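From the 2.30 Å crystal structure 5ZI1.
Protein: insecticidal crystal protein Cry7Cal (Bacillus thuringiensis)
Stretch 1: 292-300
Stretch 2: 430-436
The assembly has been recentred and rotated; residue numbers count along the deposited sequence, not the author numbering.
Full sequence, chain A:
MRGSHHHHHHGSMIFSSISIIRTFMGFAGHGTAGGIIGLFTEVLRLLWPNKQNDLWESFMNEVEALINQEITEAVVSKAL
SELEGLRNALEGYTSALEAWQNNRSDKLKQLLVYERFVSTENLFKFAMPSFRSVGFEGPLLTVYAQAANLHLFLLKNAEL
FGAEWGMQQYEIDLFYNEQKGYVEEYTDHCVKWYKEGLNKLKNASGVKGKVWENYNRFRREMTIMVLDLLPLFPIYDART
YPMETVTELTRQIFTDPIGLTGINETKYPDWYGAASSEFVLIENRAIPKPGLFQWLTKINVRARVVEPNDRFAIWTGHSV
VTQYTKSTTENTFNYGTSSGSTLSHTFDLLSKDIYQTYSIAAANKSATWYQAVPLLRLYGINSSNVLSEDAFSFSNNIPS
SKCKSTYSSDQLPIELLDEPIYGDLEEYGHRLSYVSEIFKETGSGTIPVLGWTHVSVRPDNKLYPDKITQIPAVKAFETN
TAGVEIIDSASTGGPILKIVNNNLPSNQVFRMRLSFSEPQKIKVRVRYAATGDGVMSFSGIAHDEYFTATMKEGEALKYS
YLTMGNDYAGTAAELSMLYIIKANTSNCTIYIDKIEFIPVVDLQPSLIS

Stretch 1, residues 292-300: LFQWLTKIN
Stretch 2 (430-436) HRLSYVS

Both stretches are extended, yet they do not pair as neighbours in a sheet. Residues 430-436 form a strand throughout, and stretch 1 becomes a strand near its beginning and remains one through Asn-300; both strands continue later in the chain. Their N-to-C directions differ by 75°, so the strands cross steeply, with axes 6.1 Å apart at closest approach. The register is set at Leu-296 and Ser-433, whose CA atoms lie 5.0 Å apart; farther along, the CA atoms of Ile-299 and Val-435 are 8.0 Å apart. Most residues have ordinary extended torsions, such as -75/122 at Leu-296 and -138/108 at Val-435. Thr-297 (phi/psi -112/-16) and Ser-433 (-132/-19) depart from this pattern, each interrupting the regular extended path at or next to the crossing.

No direct hydrogen bond joins the stretches, and two waters bridge their backbones instead. The first water donates to two carbonyls, its oxygen lying 2.6 Å from Gln-294 O, a weak bond, and 2.9 Å from Ser-433 O; because two carbonyl oxygens are both acceptors and cannot hydrogen-bond to each other, a water with two protons is a suitable link. The second accepts from Leu-296 N, with its oxygen 3.1 Å from that nitrogen, and donates to Leu-432 O, with its oxygen 2.7 Å from that atom, extending a donor-acceptor pairing across a gap too wide for a direct hydrogen bond, Leu-296 N and Leu-432 O being 4.9 Å apart.

Leu-296 is central to the packing. Its CA-to-CB bond points toward stretch 2, and its CB lies 3.6 Å from Ser-433 O and 3.9 Å from Leu-432 O. With chi1 t (-173°) and chi2 p (53°), its CD2 reaches 3.9 Å from Leu-432 CG. The CA-to-CB bond of Leu-432 points sideways, but its own t, p rotamer (-175°, 68°) brings its end nearer. Both side chains are wholly apolar, so meeting in a buried setting costs them no hydrogen bond. Ser-433, with chi1 p (53°), points its CA-to-CB bond sideways, its CB 4.5 Å from Gln-294 O, while OG is hydrogen-bonded elsewhere in the structure.

Ile-299 extends this apolar patch. Its CA-to-CB bond points toward stretch 2, and chi1 m (-51°) and chi2 t (169°) place CD1 3.8 Å from Val-435 CG2 and 4.0 Å from Leu-432 CD2. Val-435, whose CA-to-CB bond also points toward the other stretch and whose chi1 is t (-170°), offers a short branched surface that the longer isoleucine can reach.

At the other end, Arg-431 meets two aromatic rings. Its CA-to-CB bond points toward stretch 1, and chi angles of 84°, 175°, 64° and 75° fold the chain so that Trp-295 CZ3 lies over one face of the guanidinium, 3.5 Å from Arg-431 CZ. The CA-to-CB bond of Trp-295 points away from stretch 2, but chi1 m (-54°) and chi2 83° bring its indole nearer. Phe-293, with chi1 t (-176°) and chi2 92°, presents its ring edge to the same group, Phe-293 CZ being 3.8 Å from Arg-431 NH1. A guanidinium can pack its flat face against an aromatic side chain while its nitrogens, hydrogen-bonded elsewhere in the structure, remain satisfied.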

# COMPACT_ATOMS: atom_id res chain seq x y z
N LEU A 292 9.45 -8.20 8.23
CA LEU A 292 8.15 -8.76 8.56
C LEU A 292 7.22 -7.67 9.06
O LEU A 292 7.66 -6.67 9.63
CB LEU A 292 8.33 -9.85 9.61
CG LEU A 292 9.34 -10.91 9.13
CD1 LEU A 292 9.66 -11.90 10.24
CD2 LEU A 292 8.82 -11.62 7.89
N PHE A 293 5.92 -7.83 8.82
CA PHE A 293 5.02 -6.75 9.17
C PHE A 293 5.00 -6.58 10.70
O PHE A 293 5.08 -7.56 11.45
CB PHE A 293 3.62 -7.06 8.62
CG PHE A 293 2.64 -5.95 8.85
CD1 PHE A 293 2.46 -4.96 7.90
CD2 PHE A 293 1.92 -5.88 10.06
CE1 PHE A 293 1.55 -3.90 8.13
CE2 PHE A 293 1.02 -4.83 10.30
CZ PHE A 293 0.82 -3.85 9.33
N GLN A 294 4.92 -5.33 11.17
CA GLN A 294 5.11 -5.03 12.59
C GLN A 294 3.99 -4.15 13.13
O GLN A 294 3.60 -3.16 12.51
CB GLN A 294 6.44 -4.31 12.85
CG GLN A 294 7.68 -5.11 12.53
CD GLN A 294 8.96 -4.33 12.83
OE1 GLN A 294 9.50 -4.42 13.93
NE2 GLN A 294 9.45 -3.58 11.86
N TRP A 295 3.49 -4.52 14.31
CA TRP A 295 2.40 -3.82 14.96
C TRP A 295 2.98 -2.97 16.08
O TRP A 295 3.75 -3.47 16.90
CB TRP A 295 1.36 -4.80 15.52
CG TRP A 295 0.88 -5.72 14.46
CD1 TRP A 295 1.48 -6.87 14.03
CD2 TRP A 295 -0.30 -5.56 13.66
NE1 TRP A 295 0.74 -7.44 13.02
CE2 TRP A 295 -0.35 -6.65 12.77
CE3 TRP A 295 -1.30 -4.59 13.60
CZ2 TRP A 295 -1.38 -6.80 11.84
CZ3 TRP A 295 -2.32 -4.74 12.70
CH2 TRP A 295 -2.35 -5.85 11.82
N LEU A 296 2.63 -1.68 16.10
CA LEU A 296 3.19 -0.78 17.09
C LEU A 296 2.52 -1.04 18.44
O LEU A 296 1.30 -0.95 18.55
CB LEU A 296 2.99 0.67 16.66
CG LEU A 296 3.66 1.73 17.52
CD1 LEU A 296 5.13 1.41 17.66
CD2 LEU A 296 3.47 3.10 16.89
N THR A 297 3.31 -1.38 19.45
CA THR A 297 2.72 -1.62 20.76
C THR A 297 3.09 -0.59 21.82
O THR A 297 2.41 -0.52 22.85
CB THR A 297 3.09 -3.02 21.27
OG1 THR A 297 4.49 -3.07 21.53
CG2 THR A 297 2.76 -4.08 20.20
N LYS A 298 4.13 0.22 21.61
CA LYS A 298 4.53 1.20 22.62
C LYS A 298 5.35 2.31 21.97
O LYS A 298 6.06 2.07 21.00
CB LYS A 298 5.34 0.54 23.74
CG LYS A 298 4.56 0.27 25.03
CD LYS A 298 5.18 -0.87 25.84
CE LYS A 298 6.65 -0.64 26.18
NZ LYS A 298 7.35 -1.94 26.48
N ILE A 299 5.25 3.52 22.53
CA ILE A 299 6.15 4.62 22.19
C ILE A 299 6.59 5.30 23.48
O ILE A 299 5.74 5.68 24.30
CB ILE A 299 5.51 5.68 21.28
CG1 ILE A 299 4.86 5.08 20.05
CG2 ILE A 299 6.55 6.72 20.88
CD1 ILE A 299 4.02 6.07 19.30
N ASN A 300 7.89 5.49 23.65
CA ASN A 300 8.39 6.28 24.75
C ASN A 300 9.07 7.54 24.22
O ASN A 300 9.81 7.48 23.23
CB ASN A 300 9.36 5.49 25.62
CG ASN A 300 9.94 6.36 26.76
OD1 ASN A 300 11.15 6.64 26.80
ND2 ASN A 300 9.07 6.81 27.66
N HIS A 430 -5.63 3.96 7.54
CA HIS A 430 -4.27 3.79 8.01
C HIS A 430 -4.23 3.82 9.53
O HIS A 430 -5.09 4.40 10.20
CB HIS A 430 -3.34 4.86 7.41
CG HIS A 430 -3.08 4.68 5.93
ND1 HIS A 430 -3.92 5.19 4.96
CD2 HIS A 430 -2.07 4.05 5.28
CE1 HIS A 430 -3.44 4.88 3.77
NE2 HIS A 430 -2.32 4.19 3.93
N ARG A 431 -3.19 3.20 10.08
CA ARG A 431 -2.96 3.14 11.52
C ARG A 431 -1.49 3.45 11.76
O ARG A 431 -0.64 3.14 10.93
CB ARG A 431 -3.31 1.75 12.11
CG ARG A 431 -2.17 0.75 11.99
CD ARG A 431 -2.43 -0.57 12.65
NE ARG A 431 -3.54 -1.31 12.04
CZ ARG A 431 -3.47 -1.94 10.87
NH1 ARG A 431 -2.35 -1.90 10.15
NH2 ARG A 431 -4.52 -2.59 10.42
N LEU A 432 -1.21 4.07 12.90
CA LEU A 432 0.17 4.44 13.21
C LEU A 432 0.99 3.18 13.41
O LEU A 432 0.53 2.22 14.05
CB LEU A 432 0.23 5.32 14.45
CG LEU A 432 1.57 5.92 14.90
CD1 LEU A 432 2.11 6.97 13.94
CD2 LEU A 432 1.38 6.56 16.28
N SER A 433 2.20 3.17 12.86
CA SER A 433 3.05 2.00 12.98
C SER A 433 4.46 2.31 13.42
O SER A 433 5.14 1.40 13.91
CB SER A 433 3.08 1.21 11.66
OG SER A 433 3.43 2.03 10.54
N TYR A 434 4.94 3.54 13.29
CA TYR A 434 6.35 3.76 13.55
C TYR A 434 6.56 5.22 13.93
O TYR A 434 5.72 6.07 13.66
CB TYR A 434 7.22 3.37 12.33
CG TYR A 434 8.65 3.06 12.73
CD1 TYR A 434 8.98 1.81 13.23
CD2 TYR A 434 9.63 4.04 12.69
CE1 TYR A 434 10.26 1.52 13.66
CE2 TYR A 434 10.93 3.76 13.12
CZ TYR A 434 11.24 2.49 13.59
OH TYR A 434 12.51 2.18 14.02
N VAL A 435 7.71 5.48 14.56
CA VAL A 435 8.19 6.85 14.76
C VAL A 435 9.69 6.84 14.48
O VAL A 435 10.47 6.33 15.29
CB VAL A 435 7.95 7.39 16.18
CG1 VAL A 435 8.26 8.89 16.20
CG2 VAL A 435 6.52 7.08 16.67
N SER A 436 10.09 7.42 13.35
CA SER A 436 11.50 7.59 13.06
C SER A 436 11.87 9.04 13.34
O SER A 436 11.15 9.76 14.04
CB SER A 436 11.78 7.18 11.61
OG SER A 436 11.02 7.98 10.73
O HOH W 1 5.36 -1.40 13.20
O HOH W 2 0.46 -0.47 14.29